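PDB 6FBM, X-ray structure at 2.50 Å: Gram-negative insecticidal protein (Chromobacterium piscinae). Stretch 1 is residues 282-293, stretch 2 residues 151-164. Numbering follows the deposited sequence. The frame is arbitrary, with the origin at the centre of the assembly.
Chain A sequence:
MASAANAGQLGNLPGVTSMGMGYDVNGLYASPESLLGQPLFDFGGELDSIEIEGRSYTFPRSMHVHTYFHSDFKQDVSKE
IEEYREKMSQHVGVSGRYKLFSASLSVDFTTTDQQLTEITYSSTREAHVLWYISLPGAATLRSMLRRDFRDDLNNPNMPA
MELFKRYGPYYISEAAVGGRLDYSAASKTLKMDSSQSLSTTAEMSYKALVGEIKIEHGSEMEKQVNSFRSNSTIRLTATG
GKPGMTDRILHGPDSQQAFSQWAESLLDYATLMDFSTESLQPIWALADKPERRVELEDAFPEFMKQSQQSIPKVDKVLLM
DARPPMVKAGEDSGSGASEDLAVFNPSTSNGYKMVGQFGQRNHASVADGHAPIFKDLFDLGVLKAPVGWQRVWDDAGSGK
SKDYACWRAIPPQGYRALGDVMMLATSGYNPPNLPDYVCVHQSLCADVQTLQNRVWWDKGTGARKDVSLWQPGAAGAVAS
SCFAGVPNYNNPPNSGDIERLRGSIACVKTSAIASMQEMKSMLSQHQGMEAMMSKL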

# COMPACT_ATOMS: atom_id res chain seq x y z
N PRO A 282 -16.87 35.50 -20.35
CA PRO A 282 -16.32 35.62 -21.69
C PRO A 282 -14.90 36.12 -21.67
O PRO A 282 -14.56 36.97 -20.84
CB PRO A 282 -17.19 36.70 -22.31
CG PRO A 282 -17.61 37.57 -21.15
CD PRO A 282 -17.81 36.60 -20.03
N ILE A 283 -14.08 35.62 -22.58
CA ILE A 283 -12.71 36.13 -22.73
C ILE A 283 -12.69 37.55 -23.27
O ILE A 283 -11.75 38.29 -22.98
CB ILE A 283 -11.77 35.26 -23.58
CG1 ILE A 283 -12.26 35.12 -25.03
CG2 ILE A 283 -11.61 33.89 -22.93
CD1 ILE A 283 -11.19 34.60 -25.97
N TRP A 284 -13.71 37.93 -24.03
CA TRP A 284 -13.72 39.29 -24.60
C TRP A 284 -13.64 40.40 -23.53
O TRP A 284 -12.89 41.34 -23.70
CB TRP A 284 -14.87 39.53 -25.58
CG TRP A 284 -16.25 39.19 -25.13
CD1 TRP A 284 -17.03 39.91 -24.26
CD2 TRP A 284 -17.03 38.08 -25.58
NE1 TRP A 284 -18.27 39.30 -24.15
CE2 TRP A 284 -18.29 38.18 -24.94
CE3 TRP A 284 -16.78 37.01 -26.44
CZ2 TRP A 284 -19.28 37.22 -25.11
CZ3 TRP A 284 -17.77 36.06 -26.63
CH2 TRP A 284 -19.00 36.16 -25.98
N ALA A 285 -14.34 40.24 -22.41
CA ALA A 285 -14.24 41.17 -21.27
C ALA A 285 -12.80 41.41 -20.76
O ALA A 285 -12.54 42.40 -20.09
CB ALA A 285 -15.13 40.71 -20.12
N LEU A 286 -11.88 40.50 -21.08
CA LEU A 286 -10.47 40.62 -20.71
C LEU A 286 -9.62 41.49 -21.64
O LEU A 286 -8.47 41.82 -21.31
CB LEU A 286 -9.84 39.23 -20.63
CG LEU A 286 -10.49 38.26 -19.65
CD1 LEU A 286 -9.97 36.85 -19.91
CD2 LEU A 286 -10.20 38.71 -18.23
N ALA A 287 -10.14 41.80 -22.82
CA ALA A 287 -9.39 42.59 -23.79
C ALA A 287 -9.21 44.02 -23.28
O ALA A 287 -10.11 44.56 -22.63
CB ALA A 287 -10.10 42.57 -25.13
N ASP A 288 -8.05 44.62 -23.56
CA ASP A 288 -7.73 46.00 -23.11
C ASP A 288 -8.68 47.05 -23.71
O ASP A 288 -9.24 47.86 -22.97
CB ASP A 288 -6.28 46.38 -23.44
CG ASP A 288 -5.26 45.66 -22.59
OD1 ASP A 288 -5.55 45.28 -21.44
OD2 ASP A 288 -4.13 45.49 -23.06
N LYS A 289 -8.86 47.01 -25.03
CA LYS A 289 -9.61 48.04 -25.74
C LYS A 289 -11.09 47.68 -25.89
O LYS A 289 -11.41 46.58 -26.29
CB LYS A 289 -8.99 48.28 -27.12
CG LYS A 289 -7.49 48.52 -27.10
CD LYS A 289 -6.97 49.25 -28.33
CE LYS A 289 -5.45 49.03 -28.38
NZ LYS A 289 -4.64 50.11 -29.04
N PRO A 290 -12.01 48.61 -25.58
CA PRO A 290 -13.45 48.37 -25.85
C PRO A 290 -13.81 47.93 -27.28
O PRO A 290 -14.79 47.21 -27.46
CB PRO A 290 -14.10 49.73 -25.53
CG PRO A 290 -13.19 50.35 -24.52
CD PRO A 290 -11.80 49.88 -24.84
N GLU A 291 -13.04 48.37 -28.28
CA GLU A 291 -13.27 48.03 -29.69
C GLU A 291 -13.01 46.54 -29.91
O GLU A 291 -13.69 45.89 -30.71
CB GLU A 291 -12.35 48.81 -30.64
CG GLU A 291 -12.30 50.33 -30.43
CD GLU A 291 -11.22 50.75 -29.45
OE1 GLU A 291 -10.02 50.50 -29.71
OE2 GLU A 291 -11.57 51.30 -28.39
N ARG A 292 -12.00 46.03 -29.23
CA ARG A 292 -11.61 44.63 -29.29
C ARG A 292 -12.61 43.73 -28.53
O ARG A 292 -12.98 42.66 -29.03
CB ARG A 292 -10.18 44.48 -28.74
CG ARG A 292 -9.55 43.10 -28.83
CD ARG A 292 -9.62 42.47 -30.20
NE ARG A 292 -8.80 41.26 -30.23
CZ ARG A 292 -8.72 40.40 -31.25
NH1 ARG A 292 -9.43 40.59 -32.38
NH2 ARG A 292 -7.92 39.34 -31.13
N ARG A 293 -13.08 44.19 -27.37
CA ARG A 293 -14.13 43.50 -26.60
C ARG A 293 -15.35 43.31 -27.45
O ARG A 293 -15.99 42.27 -27.42
CB ARG A 293 -14.57 44.31 -25.37
CG ARG A 293 -13.52 44.45 -24.28
CD ARG A 293 -13.98 45.38 -23.18
NE ARG A 293 -12.83 45.91 -22.45
CZ ARG A 293 -12.87 46.91 -21.56
NH1 ARG A 293 -14.02 47.45 -21.18
NH2 ARG A 293 -11.74 47.31 -20.99
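Stretch 2, residues 151-164: DDLNNPNMPAMELF

What forms the apolar centre? Leu153, near the end of the helix 151-154, packs its side chain against Ile283, Leu286 and Ala287: its CD2 is 3.7 Å from Leu286 CB, and its CD1 is 3.7 Å from Ile283 O and 4.2 Å from Ala287 CB. Ile283 points toward stretch 2, its CD1 3.7 Å from Leu163 CD2 and 3.8 Å from Phe164 CD1, at the edge of the Phe164 ring. Phe164 CZ in turn meets the edge of the Trp284 ring, 3.8 Å from CE3.

How does the backbone of stretch 2 run past these residues? Its first helix ends at Asn154, a type I turn from Asn155 to Met158 follows, and a second helix begins at Ala160. Ala287 and Asn154 bring their CA atoms to 5.7 Å, and Arg292 CA lies 7.0 Å from Pro156 CA, so over this part both chains advance in the same sense.

What holds the polar edge? Asp288 N donates to Asn154 OD1 at 2.7 Å, nearly straight. Arg292, reaching out from the helix 290-293, gathers backbone carbonyls around the helix end and turn: NE binds Leu153 O at 2.7 Å, while NH2 and NH1 share Met158 O at 2.9 and 3.0 Å. A weak hydrogen bond joins Arg292 NH2 to Asp152 O at 3.1 Å. Asn155 O lies over the guanidinium face, too poorly angled to bond.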

# COMPACT_ATOMS: atom_id res chain seq x y z
N ASP A 151 -1.18 38.51 -25.78
CA ASP A 151 -0.79 38.98 -27.11
C ASP A 151 -1.90 38.68 -28.11
O ASP A 151 -2.38 39.61 -28.78
CB ASP A 151 0.58 38.43 -27.55
CG ASP A 151 1.76 39.06 -26.74
OD1 ASP A 151 1.57 40.07 -26.01
OD2 ASP A 151 2.91 38.55 -26.80
N ASP A 152 -2.36 37.43 -28.16
CA ASP A 152 -3.42 37.02 -29.09
C ASP A 152 -4.72 37.75 -28.84
O ASP A 152 -5.32 38.28 -29.78
CB ASP A 152 -3.66 35.50 -29.04
CG ASP A 152 -2.53 34.70 -29.64
OD1 ASP A 152 -1.75 35.29 -30.40
OD2 ASP A 152 -2.41 33.49 -29.36
N LEU A 153 -5.13 37.79 -27.58
CA LEU A 153 -6.37 38.46 -27.17
C LEU A 153 -6.41 39.91 -27.63
O LEU A 153 -7.43 40.35 -28.15
CB LEU A 153 -6.51 38.39 -25.65
CG LEU A 153 -7.68 39.12 -24.99
CD1 LEU A 153 -9.01 38.50 -25.39
CD2 LEU A 153 -7.51 39.07 -23.48
N ASN A 154 -5.30 40.63 -27.47
CA ASN A 154 -5.25 42.06 -27.74
C ASN A 154 -4.74 42.45 -29.17
O ASN A 154 -4.88 43.60 -29.56
CB ASN A 154 -4.42 42.76 -26.66
CG ASN A 154 -5.09 42.74 -25.29
OD1 ASN A 154 -6.13 43.37 -25.08
ND2 ASN A 154 -4.50 42.02 -24.34
N ASN A 155 -4.16 41.50 -29.90
CA ASN A 155 -3.73 41.72 -31.30
C ASN A 155 -4.96 41.93 -32.18
O ASN A 155 -5.77 41.02 -32.27
CB ASN A 155 -2.91 40.51 -31.79
CG ASN A 155 -2.47 40.62 -33.25
OD1 ASN A 155 -2.84 41.53 -33.98
ND2 ASN A 155 -1.67 39.66 -33.66
N PRO A 156 -5.10 43.10 -32.84
CA PRO A 156 -6.30 43.31 -33.67
C PRO A 156 -6.33 42.48 -34.97
O PRO A 156 -7.39 42.30 -35.57
CB PRO A 156 -6.28 44.82 -33.98
CG PRO A 156 -5.23 45.41 -33.10
CD PRO A 156 -4.25 44.31 -32.84
N ASN A 157 -5.17 41.97 -35.38
CA ASN A 157 -5.06 41.11 -36.55
C ASN A 157 -5.28 39.63 -36.26
O ASN A 157 -5.23 38.83 -37.17
CB ASN A 157 -3.70 41.33 -37.22
CG ASN A 157 -3.51 42.75 -37.72
OD1 ASN A 157 -4.46 43.39 -38.19
ND2 ASN A 157 -2.28 43.26 -37.62
N MET A 158 -5.48 39.28 -34.99
CA MET A 158 -5.84 37.91 -34.62
C MET A 158 -7.36 37.80 -34.69
O MET A 158 -8.05 38.38 -33.85
CB MET A 158 -5.37 37.58 -33.20
CG MET A 158 -5.85 36.24 -32.66
SD MET A 158 -4.80 34.85 -33.10
CE MET A 158 -5.17 34.60 -34.83
N PRO A 159 -7.89 37.05 -35.68
CA PRO A 159 -9.35 37.04 -35.78
C PRO A 159 -10.05 36.27 -34.65
O PRO A 159 -9.48 35.31 -34.10
CB PRO A 159 -9.62 36.39 -37.15
CG PRO A 159 -8.33 36.37 -37.89
CD PRO A 159 -7.26 36.37 -36.84
N ALA A 160 -11.27 36.70 -34.33
CA ALA A 160 -12.09 36.07 -33.29
C ALA A 160 -12.16 34.54 -33.34
O ALA A 160 -12.03 33.88 -32.31
CB ALA A 160 -13.49 36.64 -33.36
N MET A 161 -12.35 33.99 -34.54
CA MET A 161 -12.46 32.53 -34.69
C MET A 161 -11.22 31.77 -34.20
O MET A 161 -11.34 30.73 -33.56
CB MET A 161 -12.76 32.14 -36.16
CG MET A 161 -14.20 32.35 -36.63
SD MET A 161 -15.55 31.85 -35.52
CE MET A 161 -15.82 33.47 -34.74
N GLU A 162 -10.04 32.29 -34.52
CA GLU A 162 -8.81 31.65 -34.08
C GLU A 162 -8.65 31.78 -32.59
O GLU A 162 -8.32 30.81 -31.92
CB GLU A 162 -7.58 32.26 -34.76
CG GLU A 162 -6.94 31.39 -35.82
CD GLU A 162 -5.46 31.24 -35.58
OE1 GLU A 162 -4.65 31.64 -36.44
OE2 GLU A 162 -5.07 30.78 -34.46
N LEU A 163 -8.86 33.00 -32.11
CA LEU A 163 -8.79 33.28 -30.69
C LEU A 163 -9.67 32.30 -29.96
O LEU A 163 -9.22 31.65 -29.02
CB LEU A 163 -9.20 34.71 -30.38
CG LEU A 163 -8.96 35.18 -28.95
CD1 LEU A 163 -7.48 35.31 -28.66
CD2 LEU A 163 -9.63 36.52 -28.74
N PHE A 164 -10.92 32.16 -30.42
CA PHE A 164 -11.87 31.26 -29.79
C PHE A 164 -11.49 29.78 -29.92
O PHE A 164 -11.72 29.02 -28.97
CB PHE A 164 -13.30 31.48 -30.31
CG PHE A 164 -13.91 32.82 -29.95
CD1 PHE A 164 -13.43 33.59 -28.89
CD2 PHE A 164 -15.00 33.30 -30.67
CE1 PHE A 164 -14.01 34.82 -28.58
CE2 PHE A 164 -15.58 34.51 -30.35
CZ PHE A 164 -15.09 35.27 -29.31